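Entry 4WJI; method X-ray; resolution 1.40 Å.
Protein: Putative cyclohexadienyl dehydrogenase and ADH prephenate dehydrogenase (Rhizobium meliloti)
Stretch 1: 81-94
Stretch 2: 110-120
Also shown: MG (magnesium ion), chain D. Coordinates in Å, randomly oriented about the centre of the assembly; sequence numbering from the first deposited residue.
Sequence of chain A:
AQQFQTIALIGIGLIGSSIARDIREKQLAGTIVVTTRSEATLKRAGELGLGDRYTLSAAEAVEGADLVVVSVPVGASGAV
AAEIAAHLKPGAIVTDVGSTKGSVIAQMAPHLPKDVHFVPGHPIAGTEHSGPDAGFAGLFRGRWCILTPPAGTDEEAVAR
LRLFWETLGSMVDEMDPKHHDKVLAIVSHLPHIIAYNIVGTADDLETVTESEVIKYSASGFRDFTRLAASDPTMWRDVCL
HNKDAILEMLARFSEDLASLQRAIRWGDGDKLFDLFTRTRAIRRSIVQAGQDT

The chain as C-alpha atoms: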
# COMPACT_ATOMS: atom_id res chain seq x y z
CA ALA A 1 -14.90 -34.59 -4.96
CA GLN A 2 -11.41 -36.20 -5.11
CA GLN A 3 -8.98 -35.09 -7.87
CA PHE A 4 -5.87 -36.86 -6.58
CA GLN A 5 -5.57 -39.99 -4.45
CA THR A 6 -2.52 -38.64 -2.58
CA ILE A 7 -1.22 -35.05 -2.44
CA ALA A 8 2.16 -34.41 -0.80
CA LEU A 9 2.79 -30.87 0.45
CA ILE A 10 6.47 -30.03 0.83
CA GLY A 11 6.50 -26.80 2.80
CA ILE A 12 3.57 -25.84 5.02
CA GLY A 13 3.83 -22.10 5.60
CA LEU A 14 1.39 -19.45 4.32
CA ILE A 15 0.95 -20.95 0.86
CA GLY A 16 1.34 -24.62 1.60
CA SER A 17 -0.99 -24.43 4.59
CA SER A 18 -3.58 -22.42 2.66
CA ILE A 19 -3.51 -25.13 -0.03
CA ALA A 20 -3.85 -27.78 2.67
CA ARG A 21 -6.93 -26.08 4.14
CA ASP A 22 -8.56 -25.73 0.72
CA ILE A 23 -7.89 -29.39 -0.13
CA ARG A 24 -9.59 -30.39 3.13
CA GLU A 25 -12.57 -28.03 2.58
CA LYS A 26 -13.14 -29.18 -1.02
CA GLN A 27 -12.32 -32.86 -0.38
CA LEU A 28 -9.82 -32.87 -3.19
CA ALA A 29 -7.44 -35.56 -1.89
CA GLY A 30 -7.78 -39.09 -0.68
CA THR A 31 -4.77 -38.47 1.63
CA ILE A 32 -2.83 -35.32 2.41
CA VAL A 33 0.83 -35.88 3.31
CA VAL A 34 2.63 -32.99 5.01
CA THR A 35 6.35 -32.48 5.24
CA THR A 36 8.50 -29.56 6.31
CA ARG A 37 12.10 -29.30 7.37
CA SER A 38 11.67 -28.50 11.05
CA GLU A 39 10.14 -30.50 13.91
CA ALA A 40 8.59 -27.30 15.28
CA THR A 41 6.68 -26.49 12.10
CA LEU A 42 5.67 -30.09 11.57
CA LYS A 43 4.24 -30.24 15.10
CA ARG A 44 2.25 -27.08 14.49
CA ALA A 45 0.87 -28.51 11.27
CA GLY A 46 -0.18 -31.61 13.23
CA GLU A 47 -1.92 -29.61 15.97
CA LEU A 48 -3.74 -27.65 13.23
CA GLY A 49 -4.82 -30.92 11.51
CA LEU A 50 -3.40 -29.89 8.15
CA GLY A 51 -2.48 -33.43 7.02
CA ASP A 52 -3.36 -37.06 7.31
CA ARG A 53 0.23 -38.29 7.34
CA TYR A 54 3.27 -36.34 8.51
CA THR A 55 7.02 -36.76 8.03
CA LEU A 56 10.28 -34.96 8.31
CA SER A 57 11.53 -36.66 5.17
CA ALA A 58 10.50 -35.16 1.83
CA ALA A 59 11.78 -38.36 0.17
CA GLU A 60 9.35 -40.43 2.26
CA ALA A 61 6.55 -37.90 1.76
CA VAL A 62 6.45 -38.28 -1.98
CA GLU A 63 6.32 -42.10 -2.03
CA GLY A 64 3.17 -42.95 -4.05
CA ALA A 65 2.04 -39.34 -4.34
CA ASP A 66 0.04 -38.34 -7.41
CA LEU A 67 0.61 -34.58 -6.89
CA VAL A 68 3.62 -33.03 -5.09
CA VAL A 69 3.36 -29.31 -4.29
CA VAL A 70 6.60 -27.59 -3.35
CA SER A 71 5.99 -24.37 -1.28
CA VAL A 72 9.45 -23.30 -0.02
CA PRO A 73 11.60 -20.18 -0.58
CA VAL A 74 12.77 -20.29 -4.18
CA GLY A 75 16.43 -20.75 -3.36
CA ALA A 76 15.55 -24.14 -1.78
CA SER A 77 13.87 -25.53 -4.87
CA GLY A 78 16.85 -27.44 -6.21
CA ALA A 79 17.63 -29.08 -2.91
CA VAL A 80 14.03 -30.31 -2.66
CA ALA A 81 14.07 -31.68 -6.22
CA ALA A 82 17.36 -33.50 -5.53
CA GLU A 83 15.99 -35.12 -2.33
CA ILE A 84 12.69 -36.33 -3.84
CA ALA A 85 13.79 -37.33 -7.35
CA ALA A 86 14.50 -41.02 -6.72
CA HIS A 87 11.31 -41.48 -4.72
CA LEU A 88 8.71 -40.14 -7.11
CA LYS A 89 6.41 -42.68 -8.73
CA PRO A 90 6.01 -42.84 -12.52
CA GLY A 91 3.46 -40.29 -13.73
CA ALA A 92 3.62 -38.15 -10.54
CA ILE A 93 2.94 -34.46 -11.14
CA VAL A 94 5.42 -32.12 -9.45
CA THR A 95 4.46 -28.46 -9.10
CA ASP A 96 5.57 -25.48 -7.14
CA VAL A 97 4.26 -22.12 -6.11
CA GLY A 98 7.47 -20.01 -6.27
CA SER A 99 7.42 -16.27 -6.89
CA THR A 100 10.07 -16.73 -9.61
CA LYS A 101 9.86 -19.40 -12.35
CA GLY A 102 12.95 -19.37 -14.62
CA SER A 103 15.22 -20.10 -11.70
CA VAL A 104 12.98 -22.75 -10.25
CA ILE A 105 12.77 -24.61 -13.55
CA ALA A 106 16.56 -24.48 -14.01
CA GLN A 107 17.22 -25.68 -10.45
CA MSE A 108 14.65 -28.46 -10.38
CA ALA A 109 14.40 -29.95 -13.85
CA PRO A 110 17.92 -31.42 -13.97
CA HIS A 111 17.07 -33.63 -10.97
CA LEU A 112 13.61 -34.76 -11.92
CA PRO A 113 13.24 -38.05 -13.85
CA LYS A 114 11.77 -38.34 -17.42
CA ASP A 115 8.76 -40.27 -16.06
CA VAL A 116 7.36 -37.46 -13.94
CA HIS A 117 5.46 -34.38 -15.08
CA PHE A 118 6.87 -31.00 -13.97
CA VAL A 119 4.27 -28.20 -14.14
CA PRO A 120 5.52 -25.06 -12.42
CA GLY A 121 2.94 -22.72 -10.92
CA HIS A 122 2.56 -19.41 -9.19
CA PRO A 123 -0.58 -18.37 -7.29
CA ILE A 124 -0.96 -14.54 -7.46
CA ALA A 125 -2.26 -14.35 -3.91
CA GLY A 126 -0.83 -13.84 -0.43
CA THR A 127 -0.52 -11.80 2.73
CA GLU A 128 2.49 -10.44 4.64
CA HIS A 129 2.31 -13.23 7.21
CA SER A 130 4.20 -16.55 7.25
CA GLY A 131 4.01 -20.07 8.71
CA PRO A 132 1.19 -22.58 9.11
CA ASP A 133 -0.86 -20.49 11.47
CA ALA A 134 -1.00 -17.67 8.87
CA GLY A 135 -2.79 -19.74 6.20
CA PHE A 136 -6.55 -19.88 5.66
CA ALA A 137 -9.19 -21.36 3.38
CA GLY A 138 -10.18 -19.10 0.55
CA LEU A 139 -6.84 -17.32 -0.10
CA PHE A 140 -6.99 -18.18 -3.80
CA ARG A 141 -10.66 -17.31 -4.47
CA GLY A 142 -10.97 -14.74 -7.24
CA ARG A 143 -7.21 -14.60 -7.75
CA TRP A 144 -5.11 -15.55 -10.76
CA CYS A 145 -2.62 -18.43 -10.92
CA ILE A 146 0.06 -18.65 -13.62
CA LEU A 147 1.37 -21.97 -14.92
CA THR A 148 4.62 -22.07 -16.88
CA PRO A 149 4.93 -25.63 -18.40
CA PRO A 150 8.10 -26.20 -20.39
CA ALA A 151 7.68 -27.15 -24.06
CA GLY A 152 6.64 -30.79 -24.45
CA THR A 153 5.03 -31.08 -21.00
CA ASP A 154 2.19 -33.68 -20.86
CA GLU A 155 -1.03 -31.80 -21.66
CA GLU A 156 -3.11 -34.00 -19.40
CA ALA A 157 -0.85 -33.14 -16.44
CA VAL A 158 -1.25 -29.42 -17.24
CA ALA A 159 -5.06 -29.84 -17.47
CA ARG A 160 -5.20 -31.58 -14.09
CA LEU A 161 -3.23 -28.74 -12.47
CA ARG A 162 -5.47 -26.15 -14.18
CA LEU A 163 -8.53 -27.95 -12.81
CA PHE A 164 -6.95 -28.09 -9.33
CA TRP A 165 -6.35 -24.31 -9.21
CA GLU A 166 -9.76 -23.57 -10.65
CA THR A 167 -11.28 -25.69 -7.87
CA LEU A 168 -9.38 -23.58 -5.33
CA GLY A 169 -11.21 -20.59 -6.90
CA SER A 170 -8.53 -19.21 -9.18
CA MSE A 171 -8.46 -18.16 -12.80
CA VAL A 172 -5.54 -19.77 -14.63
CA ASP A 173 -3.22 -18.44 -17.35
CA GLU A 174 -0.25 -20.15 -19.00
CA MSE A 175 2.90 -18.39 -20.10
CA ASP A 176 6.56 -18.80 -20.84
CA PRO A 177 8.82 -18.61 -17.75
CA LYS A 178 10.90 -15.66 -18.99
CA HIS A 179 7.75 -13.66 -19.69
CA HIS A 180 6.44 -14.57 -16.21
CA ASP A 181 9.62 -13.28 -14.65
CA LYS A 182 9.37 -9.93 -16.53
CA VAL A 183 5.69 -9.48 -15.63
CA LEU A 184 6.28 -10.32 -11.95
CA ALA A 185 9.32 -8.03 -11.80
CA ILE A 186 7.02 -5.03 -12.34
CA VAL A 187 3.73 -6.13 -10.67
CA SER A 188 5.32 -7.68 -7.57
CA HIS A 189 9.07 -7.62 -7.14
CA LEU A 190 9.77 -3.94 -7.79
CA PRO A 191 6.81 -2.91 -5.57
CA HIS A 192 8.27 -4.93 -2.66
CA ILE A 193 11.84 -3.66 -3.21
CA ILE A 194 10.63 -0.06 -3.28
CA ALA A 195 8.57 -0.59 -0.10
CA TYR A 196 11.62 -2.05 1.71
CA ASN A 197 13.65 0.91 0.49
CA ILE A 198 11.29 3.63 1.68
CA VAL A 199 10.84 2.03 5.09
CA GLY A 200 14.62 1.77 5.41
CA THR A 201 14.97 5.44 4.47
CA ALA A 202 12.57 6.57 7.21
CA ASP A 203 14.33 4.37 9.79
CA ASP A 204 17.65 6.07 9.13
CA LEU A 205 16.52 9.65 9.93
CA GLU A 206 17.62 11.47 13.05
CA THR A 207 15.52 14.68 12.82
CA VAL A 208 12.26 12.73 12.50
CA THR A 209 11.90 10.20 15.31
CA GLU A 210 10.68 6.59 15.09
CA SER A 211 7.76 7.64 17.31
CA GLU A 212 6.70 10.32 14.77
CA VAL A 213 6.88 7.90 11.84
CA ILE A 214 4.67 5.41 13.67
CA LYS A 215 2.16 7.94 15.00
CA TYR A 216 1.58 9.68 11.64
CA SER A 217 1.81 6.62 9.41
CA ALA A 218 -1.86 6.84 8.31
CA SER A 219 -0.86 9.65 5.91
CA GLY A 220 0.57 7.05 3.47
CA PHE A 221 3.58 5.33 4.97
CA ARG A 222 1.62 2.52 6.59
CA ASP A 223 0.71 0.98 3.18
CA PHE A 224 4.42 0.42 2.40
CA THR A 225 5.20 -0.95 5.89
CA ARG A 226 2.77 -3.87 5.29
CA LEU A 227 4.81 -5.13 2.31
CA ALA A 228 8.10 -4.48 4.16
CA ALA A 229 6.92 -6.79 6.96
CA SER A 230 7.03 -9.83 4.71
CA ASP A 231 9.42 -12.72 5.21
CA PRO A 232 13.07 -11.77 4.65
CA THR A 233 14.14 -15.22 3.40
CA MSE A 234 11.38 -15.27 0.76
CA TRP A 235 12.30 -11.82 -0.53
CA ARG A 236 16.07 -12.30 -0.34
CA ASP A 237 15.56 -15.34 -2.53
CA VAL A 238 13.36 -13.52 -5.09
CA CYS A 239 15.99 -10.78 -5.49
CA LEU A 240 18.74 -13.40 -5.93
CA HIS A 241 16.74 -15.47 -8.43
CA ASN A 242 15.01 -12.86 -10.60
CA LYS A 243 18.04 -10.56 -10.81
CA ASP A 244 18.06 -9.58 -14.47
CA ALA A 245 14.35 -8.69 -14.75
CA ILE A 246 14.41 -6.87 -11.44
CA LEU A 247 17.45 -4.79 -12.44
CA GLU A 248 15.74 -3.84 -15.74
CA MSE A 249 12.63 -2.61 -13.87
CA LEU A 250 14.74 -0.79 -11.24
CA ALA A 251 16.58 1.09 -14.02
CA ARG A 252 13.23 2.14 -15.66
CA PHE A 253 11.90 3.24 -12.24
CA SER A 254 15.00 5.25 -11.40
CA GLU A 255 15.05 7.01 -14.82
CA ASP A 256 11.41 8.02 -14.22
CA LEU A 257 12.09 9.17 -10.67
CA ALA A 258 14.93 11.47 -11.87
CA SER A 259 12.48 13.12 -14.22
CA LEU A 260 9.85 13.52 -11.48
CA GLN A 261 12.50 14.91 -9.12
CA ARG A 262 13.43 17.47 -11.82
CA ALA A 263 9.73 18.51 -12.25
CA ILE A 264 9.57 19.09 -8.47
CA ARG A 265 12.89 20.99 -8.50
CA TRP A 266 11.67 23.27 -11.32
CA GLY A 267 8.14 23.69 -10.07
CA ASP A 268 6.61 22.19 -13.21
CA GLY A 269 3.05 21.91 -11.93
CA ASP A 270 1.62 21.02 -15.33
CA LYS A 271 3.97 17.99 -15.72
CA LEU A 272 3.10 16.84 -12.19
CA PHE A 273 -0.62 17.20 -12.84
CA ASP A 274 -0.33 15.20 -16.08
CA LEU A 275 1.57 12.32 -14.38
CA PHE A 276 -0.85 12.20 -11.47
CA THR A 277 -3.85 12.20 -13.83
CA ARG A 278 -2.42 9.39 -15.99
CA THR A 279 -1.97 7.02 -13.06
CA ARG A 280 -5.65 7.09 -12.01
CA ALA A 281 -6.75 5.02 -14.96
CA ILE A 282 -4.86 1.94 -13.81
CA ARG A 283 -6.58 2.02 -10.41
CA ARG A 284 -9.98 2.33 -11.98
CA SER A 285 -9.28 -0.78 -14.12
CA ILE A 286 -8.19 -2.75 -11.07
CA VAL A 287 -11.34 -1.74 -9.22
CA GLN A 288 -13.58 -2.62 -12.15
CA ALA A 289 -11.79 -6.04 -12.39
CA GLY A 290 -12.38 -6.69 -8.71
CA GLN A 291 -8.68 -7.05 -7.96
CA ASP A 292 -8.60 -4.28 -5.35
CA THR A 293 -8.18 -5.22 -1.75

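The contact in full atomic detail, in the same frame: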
# COMPACT_ATOMS: atom_id res chain seq x y z
N ALA A 81 14.15 -30.83 -5.04
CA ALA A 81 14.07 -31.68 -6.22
C ALA A 81 15.12 -32.81 -6.09
O ALA A 81 14.82 -33.95 -6.39
CB ALA A 81 14.32 -30.85 -7.48
N ALA A 82 16.33 -32.50 -5.65
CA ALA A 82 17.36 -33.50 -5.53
C ALA A 82 16.96 -34.56 -4.50
O ALA A 82 17.23 -35.75 -4.70
CB ALA A 82 18.66 -32.84 -5.15
N GLU A 83 16.32 -34.15 -3.40
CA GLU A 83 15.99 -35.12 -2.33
C GLU A 83 14.85 -36.03 -2.76
O GLU A 83 14.81 -37.22 -2.43
CB GLU A 83 15.58 -34.38 -1.04
CG GLU A 83 15.33 -35.27 0.18
CD GLU A 83 16.59 -36.02 0.67
OE1 GLU A 83 17.72 -35.77 0.17
OE2 GLU A 83 16.46 -36.88 1.58
N ILE A 84 13.90 -35.51 -3.52
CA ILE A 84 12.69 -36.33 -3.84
C ILE A 84 12.81 -37.15 -5.13
O ILE A 84 12.05 -38.07 -5.36
CB ILE A 84 11.42 -35.44 -3.92
CG1 ILE A 84 11.43 -34.44 -5.12
CG2 ILE A 84 11.18 -34.74 -2.60
CD1 ILE A 84 10.16 -33.62 -5.29
N ALA A 85 13.79 -36.82 -5.98
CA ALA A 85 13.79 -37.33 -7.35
C ALA A 85 13.64 -38.85 -7.45
O ALA A 85 12.85 -39.34 -8.26
CB ALA A 85 15.08 -36.90 -8.05
N ALA A 86 14.44 -39.56 -6.66
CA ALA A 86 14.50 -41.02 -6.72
C ALA A 86 13.28 -41.73 -6.14
O ALA A 86 13.13 -42.94 -6.31
CB ALA A 86 15.76 -41.53 -6.02
N HIS A 87 12.43 -40.97 -5.46
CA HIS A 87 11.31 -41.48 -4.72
C HIS A 87 9.96 -41.20 -5.33
O HIS A 87 8.93 -41.73 -4.86
CB HIS A 87 11.36 -40.87 -3.34
CG HIS A 87 12.59 -41.23 -2.59
ND1 HIS A 87 12.63 -42.28 -1.71
CD2 HIS A 87 13.84 -40.70 -2.61
CE1 HIS A 87 13.86 -42.39 -1.21
NE2 HIS A 87 14.61 -41.44 -1.75
N LEU A 88 9.94 -40.44 -6.40
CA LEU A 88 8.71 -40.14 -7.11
C LEU A 88 8.21 -41.33 -7.92
O LEU A 88 9.01 -41.99 -8.59
CB LEU A 88 8.94 -38.97 -8.05
CG LEU A 88 9.24 -37.62 -7.40
CD1 LEU A 88 9.89 -36.64 -8.38
CD2 LEU A 88 7.97 -37.01 -6.79
N LYS A 89 6.91 -41.57 -7.92
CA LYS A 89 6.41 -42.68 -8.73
C LYS A 89 6.25 -42.22 -10.19
O LYS A 89 6.10 -41.04 -10.47
CB LYS A 89 5.10 -43.25 -8.23
CG LYS A 89 3.93 -42.34 -8.39
CD LYS A 89 2.62 -43.08 -8.17
CE LYS A 89 1.44 -42.15 -8.23
NZ LYS A 89 0.14 -42.83 -7.89
N PRO A 90 6.30 -43.18 -11.14
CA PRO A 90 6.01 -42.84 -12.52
C PRO A 90 4.69 -42.14 -12.66
O PRO A 90 3.68 -42.57 -12.06
CB PRO A 90 6.01 -44.20 -13.24
CG PRO A 90 6.77 -45.11 -12.36
CD PRO A 90 6.53 -44.63 -10.95
N GLY A 91 4.69 -41.04 -13.45
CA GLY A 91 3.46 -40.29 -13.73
C GLY A 91 3.06 -39.29 -12.63
O GLY A 91 2.04 -38.63 -12.75
N ALA A 92 3.85 -39.21 -11.54
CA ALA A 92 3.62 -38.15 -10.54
C ALA A 92 3.68 -36.78 -11.22
O ALA A 92 4.47 -36.57 -12.15
CB ALA A 92 4.65 -38.24 -9.40
N ILE A 93 2.86 -35.86 -10.72
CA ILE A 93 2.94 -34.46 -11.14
C ILE A 93 3.62 -33.68 -10.01
O ILE A 93 3.21 -33.75 -8.85
CB ILE A 93 1.55 -33.85 -11.41
CG1 ILE A 93 0.82 -34.61 -12.51
CG2 ILE A 93 1.71 -32.38 -11.81
CD1 ILE A 93 -0.63 -34.24 -12.68
N VAL A 94 4.70 -32.98 -10.37
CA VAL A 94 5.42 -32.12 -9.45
C VAL A 94 5.17 -30.69 -9.84
O VAL A 94 5.35 -30.31 -11.00
CB VAL A 94 6.95 -32.39 -9.45
CG1 VAL A 94 7.66 -31.43 -8.52
CG2 VAL A 94 7.22 -33.78 -9.00
N PRO A 110 16.83 -30.47 -13.78
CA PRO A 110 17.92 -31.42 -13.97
C PRO A 110 17.88 -32.63 -13.04
O PRO A 110 18.51 -33.66 -13.33
CB PRO A 110 19.17 -30.58 -13.67
CG PRO A 110 18.76 -29.20 -13.97
CD PRO A 110 17.34 -29.12 -13.52
N HIS A 111 17.16 -32.53 -11.94
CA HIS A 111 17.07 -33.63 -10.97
C HIS A 111 15.90 -34.54 -11.23
O HIS A 111 15.92 -35.69 -10.83
CB HIS A 111 16.92 -33.09 -9.57
CG HIS A 111 18.08 -32.30 -9.10
ND1 HIS A 111 19.30 -32.87 -8.83
CD2 HIS A 111 18.22 -30.98 -8.88
CE1 HIS A 111 20.14 -31.93 -8.44
NE2 HIS A 111 19.51 -30.77 -8.46
N LEU A 112 14.84 -34.01 -11.86
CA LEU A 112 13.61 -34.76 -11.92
C LEU A 112 13.67 -35.80 -13.06
O LEU A 112 14.18 -35.52 -14.18
CB LEU A 112 12.43 -33.82 -12.13
CG LEU A 112 12.11 -32.84 -11.00
CD1 LEU A 112 10.99 -31.91 -11.43
CD2 LEU A 112 11.77 -33.52 -9.66
N PRO A 113 13.18 -37.01 -12.80
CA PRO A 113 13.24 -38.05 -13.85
C PRO A 113 12.29 -37.82 -15.05
O PRO A 113 11.31 -37.08 -14.93
CB PRO A 113 12.85 -39.33 -13.12
CG PRO A 113 12.15 -38.90 -11.86
CD PRO A 113 12.57 -37.48 -11.55
N LYS A 114 12.56 -38.48 -16.19
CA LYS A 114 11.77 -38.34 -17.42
C LYS A 114 10.33 -38.81 -17.24
O LYS A 114 9.44 -38.40 -17.99
CB LYS A 114 12.38 -39.20 -18.56
N ASP A 115 10.10 -39.69 -16.27
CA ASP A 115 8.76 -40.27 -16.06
C ASP A 115 7.83 -39.47 -15.19
O ASP A 115 6.70 -39.90 -14.92
CB ASP A 115 8.82 -41.73 -15.57
CG ASP A 115 9.51 -41.90 -14.18
OD1 ASP A 115 10.21 -40.99 -13.73
OD2 ASP A 115 9.37 -42.97 -13.53
N VAL A 116 8.27 -38.31 -14.71
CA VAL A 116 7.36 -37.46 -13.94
C VAL A 116 7.04 -36.20 -14.72
O VAL A 116 7.78 -35.83 -15.64
CB VAL A 116 7.88 -37.10 -12.56
CG1 VAL A 116 8.24 -38.34 -11.76
CG2 VAL A 116 8.99 -36.11 -12.57
N HIS A 117 5.91 -35.59 -14.39
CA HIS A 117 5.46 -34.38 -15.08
C HIS A 117 5.70 -33.13 -14.22
O HIS A 117 5.13 -32.97 -13.15
CB HIS A 117 3.96 -34.45 -15.38
CG HIS A 117 3.54 -35.73 -16.03
ND1 HIS A 117 4.02 -36.11 -17.25
CD2 HIS A 117 2.72 -36.71 -15.61
CE1 HIS A 117 3.49 -37.28 -17.57
NE2 HIS A 117 2.68 -37.67 -16.59
N PHE A 118 6.48 -32.21 -14.72
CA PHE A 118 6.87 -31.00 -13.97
C PHE A 118 6.07 -29.84 -14.52
O PHE A 118 6.31 -29.42 -15.68
CB PHE A 118 8.38 -30.78 -14.17
CG PHE A 118 8.94 -29.60 -13.45
CD1 PHE A 118 8.47 -29.20 -12.20
CD2 PHE A 118 9.99 -28.90 -14.01
CE1 PHE A 118 9.02 -28.10 -11.52
CE2 PHE A 118 10.57 -27.82 -13.34
CZ PHE A 118 10.07 -27.42 -12.09
N VAL A 119 5.15 -29.30 -13.71
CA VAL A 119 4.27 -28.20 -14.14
C VAL A 119 4.38 -27.08 -13.13
O VAL A 119 3.69 -27.09 -12.13
CB VAL A 119 2.79 -28.63 -14.24
CG1 VAL A 119 1.99 -27.49 -14.88
CG2 VAL A 119 2.66 -29.93 -15.04
N PRO A 120 5.29 -26.15 -13.36
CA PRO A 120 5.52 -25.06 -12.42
C PRO A 120 4.32 -24.12 -12.32
O PRO A 120 3.66 -23.90 -13.28
CB PRO A 120 6.72 -24.32 -13.02
CG PRO A 120 7.36 -25.29 -13.94
CD PRO A 120 6.22 -26.09 -14.50
MG MG D . 16.90 -41.02 -1.00
O HOH W 1 16.70 -38.71 -1.31
O HOH W 2 10.19 -43.60 -10.97
O HOH W 3 16.26 -40.61 1.06
O HOH W 4 17.08 -42.93 -1.16
O HOH W 5 17.73 -40.48 -3.22
O HOH W 6 18.78 -40.48 -0.61

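The centre of this contact is a small aliphatic cluster in which each stretch supplies branched side chains at different depths. Leu88 points toward the second stretch and meets two neighbours through one methyl: its CD1 lies 3.9 Å from Leu112 CD2 and 4.2 Å from Pro113 CD. Its CB, lower on the same side chain, rests 3.8 Å from Val116 CG1. Leu112 sets off sideways from its backbone, yet its end turns into the contact, so that Leu112 CD1 reaches Val94 CG1 at 4.4 Å while Leu112 CD2 also approaches Ala81 CB at 4.3 Å. One leucine thus links the helix, the loop after it and the strand. None of these contacts is directional; what they share is complementary shape and the removal of hydrocarbon from water.

Beside this cluster, alanines meet the second stretch closely. Ala85 CB sits only 3.1 Å from His111 O, with the CA atoms of Ala85 and Leu112 5.2 Å apart, and Ala85 O touches Pro113 CG at 3.7 Å. At the helix, Ala82 CB lies over one face of the His111 ring, 3.8 Å from the ring centroid and 13° off the normal, a CH-pi contact that places a methyl against the aromatic cloud. His111 is therefore used here as a flat surface.

The strands give the contact its order. Ile93 pairs with His117 and Val94 with Phe118 in parallel register, and the hydrogen bonds alternate as parallel strands require: His117 N donates to Ala92 O at 2.8 Å, Val94 N to His117 O at 2.8 Å, and Val119 N to Val94 O at 2.9 Å. Both Ile93 CA and Phe118 CA add CA-H...O contacts, the first to His117 O at 3.3 Å and the second to Val94 O at 3.4 Å, so each of these two carbonyls serves an amide and a CA-H together. Side chains sort by face. Val94 and Phe118 share one, with Val94 CG1 4.4 Å from Phe118 CD1; Ile93 and His117 share the other, where Ile93 CG1 lies at the edge of the imidazole, 4.2 Å from His117 CD2.

Before the strands, each stretch makes a turn. A type II turn runs from Lys89 to Ala92, closed by Ala92 N donating to Lys89 O at 3.1 Å, and Gly91 occupies it with a phi of 82°, a value that favours glycine. Opposite it, a type I turn spans Pro113 to Val116. The turns are joined by the shortest cross-stretch hydrogen bond, from Gly91 N to Asp115 O at 2.7 Å, which extends the backbone pairing beyond the strands.

At the polar edge, the Asp115 carboxylate packs against proline, with OD2 3.6 Å from Pro90 CG. Asp115 OD2 also accepts a hydrogen bond from water 2 at 2.8 Å, and that water also donates to Leu88 O at 3.1 Å, bridging the stretches where direct pairing stops.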